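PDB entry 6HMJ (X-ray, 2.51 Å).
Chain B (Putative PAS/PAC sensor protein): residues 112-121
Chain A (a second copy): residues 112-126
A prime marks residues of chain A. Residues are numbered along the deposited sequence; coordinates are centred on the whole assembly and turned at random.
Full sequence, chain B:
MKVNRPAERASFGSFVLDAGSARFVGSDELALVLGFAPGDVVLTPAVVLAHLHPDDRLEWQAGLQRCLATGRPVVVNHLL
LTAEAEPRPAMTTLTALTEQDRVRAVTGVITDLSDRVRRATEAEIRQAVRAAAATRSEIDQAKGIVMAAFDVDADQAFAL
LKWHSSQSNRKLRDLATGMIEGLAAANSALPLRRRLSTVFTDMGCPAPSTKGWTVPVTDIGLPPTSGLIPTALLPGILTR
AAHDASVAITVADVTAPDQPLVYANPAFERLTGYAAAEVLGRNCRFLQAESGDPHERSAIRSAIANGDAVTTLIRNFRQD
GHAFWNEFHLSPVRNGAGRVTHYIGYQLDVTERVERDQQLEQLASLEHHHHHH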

# COMPACT_ATOMS: atom_id res chain seq x y z
N ASP B 112 43.99 -3.77 11.91
CA ASP B 112 42.67 -3.14 11.93
C ASP B 112 42.68 -1.96 10.96
O ASP B 112 43.47 -1.03 11.13
CB ASP B 112 42.32 -2.70 13.35
CG ASP B 112 40.91 -2.16 13.47
OD1 ASP B 112 40.21 -2.07 12.44
OD2 ASP B 112 40.51 -1.82 14.60
N LEU B 113 41.81 -2.00 9.96
CA LEU B 113 41.76 -0.98 8.93
C LEU B 113 40.74 0.11 9.22
O LEU B 113 40.46 0.93 8.34
CB LEU B 113 41.44 -1.61 7.57
CG LEU B 113 42.45 -2.64 7.03
CD1 LEU B 113 41.97 -3.19 5.70
CD2 LEU B 113 43.83 -2.04 6.90
N SER B 114 40.19 0.15 10.44
CA SER B 114 39.14 1.11 10.74
C SER B 114 39.60 2.54 10.49
O SER B 114 38.84 3.37 9.99
CB SER B 114 38.68 0.96 12.19
OG SER B 114 38.34 -0.38 12.49
N ASP B 115 40.86 2.85 10.83
CA ASP B 115 41.34 4.22 10.67
C ASP B 115 41.63 4.58 9.22
O ASP B 115 41.91 5.75 8.93
CB ASP B 115 42.60 4.44 11.52
CG ASP B 115 43.80 3.67 11.00
OD1 ASP B 115 43.62 2.66 10.29
OD2 ASP B 115 44.94 4.07 11.32
N ARG B 116 41.55 3.62 8.29
CA ARG B 116 41.73 3.90 6.87
C ARG B 116 40.42 3.91 6.10
O ARG B 116 40.43 4.15 4.89
CB ARG B 116 42.66 2.86 6.23
CG ARG B 116 43.94 2.55 7.01
CD ARG B 116 44.79 3.79 7.23
NE ARG B 116 45.25 4.39 5.98
CZ ARG B 116 46.34 4.01 5.31
NH1 ARG B 116 47.10 3.02 5.76
NH2 ARG B 116 46.67 4.63 4.18
N VAL B 117 39.29 3.68 6.77
CA VAL B 117 38.00 3.61 6.08
C VAL B 117 37.54 5.02 5.73
O VAL B 117 37.67 5.95 6.54
CB VAL B 117 36.96 2.87 6.93
CG1 VAL B 117 36.50 3.72 8.09
CG2 VAL B 117 35.78 2.46 6.07
N ARG B 118 37.00 5.18 4.53
CA ARG B 118 36.43 6.44 4.07
C ARG B 118 34.92 6.27 3.99
O ARG B 118 34.43 5.38 3.29
CB ARG B 118 37.00 6.82 2.70
CG ARG B 118 36.36 8.06 2.09
CD ARG B 118 37.10 8.48 0.84
NE ARG B 118 36.79 7.57 -0.27
CZ ARG B 118 35.67 7.62 -0.98
NH1 ARG B 118 34.74 8.53 -0.71
NH2 ARG B 118 35.47 6.76 -1.97
N ARG B 119 34.20 7.11 4.72
CA ARG B 119 32.75 6.97 4.81
C ARG B 119 32.08 7.71 3.65
O ARG B 119 32.66 8.62 3.05
CB ARG B 119 32.27 7.50 6.15
CG ARG B 119 32.77 6.64 7.30
CD ARG B 119 32.06 6.88 8.62
NE ARG B 119 32.55 5.93 9.62
CZ ARG B 119 32.06 4.70 9.82
NH1 ARG B 119 31.04 4.25 9.09
NH2 ARG B 119 32.59 3.93 10.76
N ALA B 120 30.85 7.31 3.35
CA ALA B 120 30.11 7.89 2.24
C ALA B 120 29.54 9.24 2.63
O ALA B 120 28.95 9.39 3.71
CB ALA B 120 28.99 6.95 1.80
N THR B 121 29.70 10.23 1.76
CA THR B 121 29.15 11.55 2.00
C THR B 121 27.64 11.55 1.78
O THR B 121 27.10 10.76 0.99
CB THR B 121 29.80 12.59 1.08
OG1 THR B 121 29.34 12.41 -0.26
CG2 THR B 121 31.32 12.47 1.12
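Chain A 112-126: DLSDRVRRATEAEIR

The same sequence meets itself here in two different backbone conformations. In chain A, residues 114 to 126 form a helix that continues later in the chain, with backbone hydrogen bonds running unbroken from Val117′ N to Leu113′ O (3.0 Å) through Arg126′ N to Glu122′ O (2.9 Å). In chain B only a short 3-10 turn, marked by Arg116 N to Leu113 O at 2.9 Å, precedes an extended loop: from Val117 to Thr121 phi lies between -75° and -110° and psi between 122° and 158°.

Both chains advance in the same sense along the contact. Val117 CA lies 5.9 Å from Val117′ CA, and Ala120 CA lies 5.7 Å from Thr121′ CA, so the register starts in step and shifts by one residue as the helix rises more slowly per residue than the extended segment.

Two hydrogen bonds use backbone groups that the extended segment leaves available to the helix side chains. Thr121′ OG1 donates to Arg118 O at 2.6 Å, and Ala120 N donates to Glu124′ OE1 at 2.9 Å with an N-H...acceptor angle of 148°. The two helix residues are three apart, so they face chain B together. Thr121′ OG1 also lies over one face of the Arg118 guanidinium, 3.7 Å from Arg118 NH2.

Apolar packing accompanies these bonds. Ala120 points toward the helix and brings its CB to 3.7 Å from Ile125′ CG1. Separately, Val117′ CG2 comes within 3.3 Å of the carbonyl oxygen Arg116 O. At the start of the contact, the two buried leucines meet at 4.4 Å between Leu113 CD2 and Leu113′ CD1. Each also contacts the other chain's arginine: Arg116 NH1 is 3.6 Å from Leu113′ CD1, which covers one guanidinium face, while Leu113 CD1 is 3.4 Å from Arg116′ NH1. Together the stretches bury 628 Å², both sides summed.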

# COMPACT_ATOMS: atom_id res chain seq x y z
N ASP A 112 48.38 -2.00 -1.43
CA ASP A 112 47.63 -0.86 -1.95
C ASP A 112 46.19 -1.00 -1.47
O ASP A 112 45.47 -1.90 -1.90
CB ASP A 112 47.71 -0.82 -3.47
CG ASP A 112 46.91 0.33 -4.07
OD1 ASP A 112 46.30 1.10 -3.30
OD2 ASP A 112 46.89 0.45 -5.31
N LEU A 113 45.76 -0.09 -0.59
CA LEU A 113 44.43 -0.13 -0.01
C LEU A 113 43.41 0.62 -0.85
O LEU A 113 42.28 0.84 -0.39
CB LEU A 113 44.46 0.44 1.40
CG LEU A 113 45.40 -0.25 2.39
CD1 LEU A 113 45.45 0.51 3.71
CD2 LEU A 113 44.98 -1.69 2.63
N SER A 114 43.77 1.01 -2.08
CA SER A 114 42.87 1.81 -2.90
C SER A 114 41.58 1.05 -3.19
O SER A 114 40.49 1.62 -3.10
CB SER A 114 43.58 2.20 -4.20
OG SER A 114 42.87 3.21 -4.89
N ASP A 115 41.69 -0.23 -3.55
CA ASP A 115 40.52 -1.01 -3.92
C ASP A 115 39.67 -1.33 -2.69
O ASP A 115 38.44 -1.19 -2.72
CB ASP A 115 40.95 -2.29 -4.63
CG ASP A 115 39.78 -3.12 -5.11
OD1 ASP A 115 38.63 -2.66 -5.01
OD2 ASP A 115 40.02 -4.25 -5.60
N ARG A 116 40.31 -1.77 -1.61
CA ARG A 116 39.57 -2.14 -0.41
C ARG A 116 38.80 -0.94 0.15
O ARG A 116 37.65 -1.07 0.58
CB ARG A 116 40.54 -2.70 0.64
CG ARG A 116 39.90 -3.11 1.95
CD ARG A 116 39.21 -4.45 1.83
NE ARG A 116 38.41 -4.74 3.02
CZ ARG A 116 38.88 -5.30 4.13
NH1 ARG A 116 40.16 -5.62 4.23
NH2 ARG A 116 38.06 -5.53 5.15
N VAL A 117 39.43 0.23 0.17
CA VAL A 117 38.77 1.44 0.65
C VAL A 117 37.60 1.81 -0.25
O VAL A 117 36.53 2.20 0.23
CB VAL A 117 39.79 2.59 0.77
CG1 VAL A 117 39.10 3.94 0.73
CG2 VAL A 117 40.60 2.44 2.05
N ARG A 118 37.79 1.71 -1.57
CA ARG A 118 36.72 2.07 -2.50
C ARG A 118 35.53 1.14 -2.35
O ARG A 118 34.37 1.59 -2.36
CB ARG A 118 37.25 2.03 -3.93
CG ARG A 118 36.20 2.29 -5.01
CD ARG A 118 36.61 1.62 -6.31
NE ARG A 118 36.05 0.27 -6.38
CZ ARG A 118 36.65 -0.78 -6.94
NH1 ARG A 118 37.85 -0.66 -7.49
NH2 ARG A 118 36.04 -1.96 -6.94
N ARG A 119 35.78 -0.16 -2.22
CA ARG A 119 34.68 -1.12 -2.12
C ARG A 119 33.88 -0.90 -0.84
O ARG A 119 32.64 -0.98 -0.85
CB ARG A 119 35.21 -2.55 -2.18
CG ARG A 119 35.62 -2.98 -3.58
CD ARG A 119 35.66 -4.50 -3.71
NE ARG A 119 36.12 -5.15 -2.48
CZ ARG A 119 37.36 -5.60 -2.28
NH1 ARG A 119 38.30 -5.47 -3.21
NH2 ARG A 119 37.66 -6.18 -1.12
N ALA A 120 34.56 -0.62 0.27
CA ALA A 120 33.84 -0.39 1.52
C ALA A 120 32.89 0.79 1.39
O ALA A 120 31.74 0.73 1.85
CB ALA A 120 34.83 -0.16 2.66
N THR A 121 33.34 1.87 0.76
CA THR A 121 32.47 3.01 0.52
C THR A 121 31.29 2.62 -0.36
O THR A 121 30.14 2.96 -0.07
CB THR A 121 33.26 4.16 -0.11
OG1 THR A 121 34.31 4.57 0.79
CG2 THR A 121 32.36 5.35 -0.40
N GLU A 122 31.57 1.90 -1.45
CA GLU A 122 30.50 1.45 -2.34
C GLU A 122 29.48 0.59 -1.59
O GLU A 122 28.27 0.70 -1.83
CB GLU A 122 31.08 0.68 -3.52
CG GLU A 122 31.86 1.54 -4.50
CD GLU A 122 32.61 0.72 -5.54
OE1 GLU A 122 32.50 -0.53 -5.51
OE2 GLU A 122 33.30 1.32 -6.39
N ALA A 123 29.96 -0.26 -0.68
CA ALA A 123 29.04 -1.12 0.06
C ALA A 123 28.15 -0.30 0.99
O ALA A 123 26.94 -0.55 1.07
CB ALA A 123 29.84 -2.15 0.86
N GLU A 124 28.72 0.68 1.69
CA GLU A 124 27.92 1.55 2.54
C GLU A 124 26.80 2.20 1.75
O GLU A 124 25.67 2.34 2.26
CB GLU A 124 28.82 2.61 3.18
CG GLU A 124 28.09 3.59 4.09
CD GLU A 124 29.00 4.66 4.65
OE1 GLU A 124 30.20 4.69 4.27
OE2 GLU A 124 28.53 5.48 5.47
N ILE A 125 27.08 2.61 0.52
CA ILE A 125 26.05 3.25 -0.30
C ILE A 125 24.99 2.24 -0.72
O ILE A 125 23.79 2.52 -0.66
CB ILE A 125 26.69 3.94 -1.52
CG1 ILE A 125 27.73 4.97 -1.05
CG2 ILE A 125 25.63 4.62 -2.36
CD1 ILE A 125 28.47 5.66 -2.17
N ARG A 126 25.42 1.05 -1.16
CA ARG A 126 24.47 -0.00 -1.51
C ARG A 126 23.50 -0.28 -0.36
O ARG A 126 22.28 -0.33 -0.56
CB ARG A 126 25.22 -1.27 -1.91
CG ARG A 126 25.51 -1.36 -3.40
CD ARG A 126 25.98 -2.75 -3.81
NE ARG A 126 27.23 -3.12 -3.14
CZ ARG A 126 28.44 -2.77 -3.57
NH1 ARG A 126 28.57 -2.04 -4.68
NH2 ARG A 126 29.52 -3.15 -2.90